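Local coordinates for protein TCR beta chain (PDB 6LIR) that probably pairs with the TCR alpha chain to form the chicken alpha-beta T-cell receptor, which is expected to recognise antigen on MHC molecules, at residues K156-K161 with L196-C201. Numbering follows the deposited sequence.
Sequences KVNGVK and LNRFEC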
loop_
_atom_site.group_PDB
_atom_site.type_symbol
_atom_site.label_atom_id
_atom_site.label_comp_id
_atom_site.label_asym_id
_atom_site.label_seq_id
_atom_site.Cartn_x
_atom_site.Cartn_y
_atom_site.Cartn_z
ATOM N N LYS B 156 2.739 -14.045 8.681
ATOM C CA LYS B 156 3.919 -14.549 9.364
ATOM C C LYS B 156 4.132 -16.009 8.989
ATOM O O LYS B 156 3.174 -16.786 8.935
ATOM C CB LYS B 156 3.790 -14.401 10.882
ATOM C CG LYS B 156 3.894 -12.963 11.369
ATOM C CD LYS B 156 3.979 -12.894 12.887
ATOM C CE LYS B 156 4.161 -11.467 13.362
ATOM N NZ LYS B 156 4.162 -11.367 14.847
ATOM N N VAL B 157 5.384 -16.392 8.756
ATOM C CA VAL B 157 5.740 -17.790 8.545
ATOM C C VAL B 157 6.676 -18.195 9.675
ATOM O O VAL B 157 7.805 -17.693 9.767
ATOM C CB VAL B 157 6.389 -18.026 7.174
ATOM C CG1 VAL B 157 6.798 -19.482 7.035
ATOM C CG2 VAL B 157 5.432 -17.635 6.058
ATOM N N ASN B 158 6.216 -19.116 10.518
ATOM C CA ASN B 158 6.962 -19.591 11.680
ATOM C C ASN B 158 7.421 -18.418 12.547
ATOM O O ASN B 158 8.606 -18.236 12.830
ATOM C CB ASN B 158 8.144 -20.462 11.247
ATOM C CG ASN B 158 7.702 -21.761 10.604
ATOM O OD1 ASN B 158 6.678 -22.334 10.979
ATOM N ND2 ASN B 158 8.470 -22.232 9.629
ATOM N N GLY B 159 6.446 -17.615 12.971
ATOM C CA GLY B 159 6.698 -16.487 13.844
ATOM C C GLY B 159 7.381 -15.289 13.215
ATOM O O GLY B 159 7.503 -14.255 13.882
ATOM N N VAL B 160 7.833 -15.380 11.966
ATOM C CA VAL B 160 8.605 -14.320 11.328
ATOM C C VAL B 160 7.742 -13.613 10.290
ATOM O O VAL B 160 7.019 -14.262 9.526
ATOM C CB VAL B 160 9.883 -14.891 10.681
ATOM C CG1 VAL B 160 10.720 -13.787 10.051
ATOM C CG2 VAL B 160 10.696 -15.671 11.708
ATOM N N LYS B 161 7.850 -12.283 10.242
ATOM C CA LYS B 161 7.192 -11.497 9.201
ATOM C C LYS B 161 7.637 -11.968 7.827
ATOM O O LYS B 161 8.836 -12.091 7.562
ATOM C CB LYS B 161 7.512 -10.008 9.362
ATOM C CG LYS B 161 7.435 -9.492 10.787
ATOM C CD LYS B 161 6.412 -8.384 10.949
ATOM C CE LYS B 161 6.409 -7.872 12.386
ATOM N NZ LYS B 161 6.916 -6.474 12.495
ATOM N N LEU B 196 5.536 -28.936 9.764
ATOM C CA LEU B 196 6.004 -28.053 10.822
ATOM C C LEU B 196 5.887 -26.579 10.459
ATOM O O LEU B 196 5.919 -25.728 11.357
ATOM C CB LEU B 196 7.454 -28.384 11.180
ATOM C CG LEU B 196 7.645 -29.836 11.619
ATOM C CD1 LEU B 196 9.121 -30.178 11.726
ATOM C CD2 LEU B 196 6.920 -30.099 12.933
ATOM N N ASN B 197 5.763 -26.257 9.171
ATOM C CA ASN B 197 5.711 -24.863 8.755
ATOM C C ASN B 197 4.367 -24.251 9.132
ATOM O O ASN B 197 3.302 -24.758 8.762
ATOM C CB ASN B 197 5.954 -24.750 7.252
ATOM C CG ASN B 197 7.429 -24.775 6.902
ATOM O OD1 ASN B 197 8.288 -24.653 7.777
ATOM N ND2 ASN B 197 7.731 -24.933 5.618
ATOM N N ARG B 198 4.424 -23.157 9.876
ATOM C CA ARG B 198 3.242 -22.479 10.386
ATOM C C ARG B 198 2.998 -21.235 9.539
ATOM O O ARG B 198 3.776 -20.277 9.596
ATOM C CB ARG B 198 3.414 -22.135 11.863
ATOM C CG ARG B 198 2.396 -21.156 12.414
ATOM C CD ARG B 198 2.287 -21.318 13.921
ATOM N NE ARG B 198 3.245 -20.474 14.627
ATOM C CZ ARG B 198 4.478 -20.851 14.947
ATOM N NH1 ARG B 198 5.282 -20.012 15.587
ATOM N NH2 ARG B 198 4.910 -22.068 14.633
ATOM N N PHE B 199 1.915 -21.242 8.765
ATOM C CA PHE B 199 1.593 -20.139 7.867
ATOM C C PHE B 199 0.463 -19.340 8.503
ATOM O O PHE B 199 -0.658 -19.836 8.649
ATOM C CB PHE B 199 1.200 -20.649 6.482
ATOM C CG PHE B 199 2.270 -21.453 5.810
ATOM C CD1 PHE B 199 3.335 -20.830 5.173
ATOM C CD2 PHE B 199 2.217 -22.836 5.823
ATOM C CE1 PHE B 199 4.325 -21.582 4.558
ATOM C CE2 PHE B 199 3.197 -23.588 5.214
ATOM C CZ PHE B 199 4.252 -22.964 4.581
ATOM N N GLU B 200 0.776 -18.108 8.895
ATOM C CA GLU B 200 -0.086 -17.304 9.748
ATOM C C GLU B 200 -0.492 -16.041 9.008
ATOM O O GLU B 200 0.362 -15.260 8.575
ATOM C CB GLU B 200 0.634 -16.968 11.053
ATOM C CG GLU B 200 -0.064 -15.970 11.948
ATOM C CD GLU B 200 0.559 -15.933 13.333
ATOM O OE1 GLU B 200 -0.037 -15.319 14.245
ATOM O OE2 GLU B 200 1.651 -16.519 13.504
ATOM N N CYS B 201 -1.795 -15.844 8.871
ATOM C CA CYS B 201 -2.362 -14.622 8.328
ATOM C C CYS B 201 -2.986 -13.846 9.473
ATOM O O CYS B 201 -3.802 -14.394 10.219
ATOM C CB CYS B 201 -3.415 -14.927 7.261
ATOM S SG CYS B 201 -4.292 -13.449 6.688
HETATM O O HOH W 1 4.001 -17.918 12.020
#
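Asn158, with the most surface buried here, leaves strand 152-157 at a type I' turn (Val157 to Val160) and carries on the pairing with strand 198-207 through its backbone N and its side chain. Its backbone N binds Arg198 O at 2.9 Å, while CG, anti to its own carbonyl carbon (chi1 -67°), brings the amide round so that OD1 accepts from the backbone Arg198 N at 2.6 Å. Arg198 is thus gripped at backbone N and O, although the N-H reaches OD1 from above the carbonyl plane. Asn158 ND2 spends an N-H, in the plane of its amide, on Asn197 OD1 at 3.1 Å; the amides are tilted 53° apart, and Asn197 ND2 is held in turn by Glu191 O. An alanine here lacks both the acceptor for Arg198 N and the donor to Asn197 OD1, and would probably loosen the turn from the start of strand 198-207. Strands C (152-157) and F (198-207) pair here in one sheet of the C1-set immunoglobulin sandwich; Cys201 of strand F makes the disulfide to Cys141 of the other sheet. Lys156 and Glu200 form the antiparallel hydrogen-bonded pair, Lys156 N to Glu200 O and Glu200 N to Lys156 O, both 2.7 Å. Their side chains share the face away from the sandwich interior; Lys156 CB lies 4.0 Å from Glu200 OE2, but the extended chain leads away and Lys156 NZ stays 5.8 Å from Glu200 OE1, too far for a salt bridge. Arg198, bent at chi3 (89°), brings one guanidinium face, near its rim, over Asn158 CA and C. Beside it a water accepts from Gly159 N and donates to Glu200 OE2. On the interior face Val157 CG2 lies 3.9 Å from Phe199 CD1, and both side chains pack on Leu185 of strand 178-188.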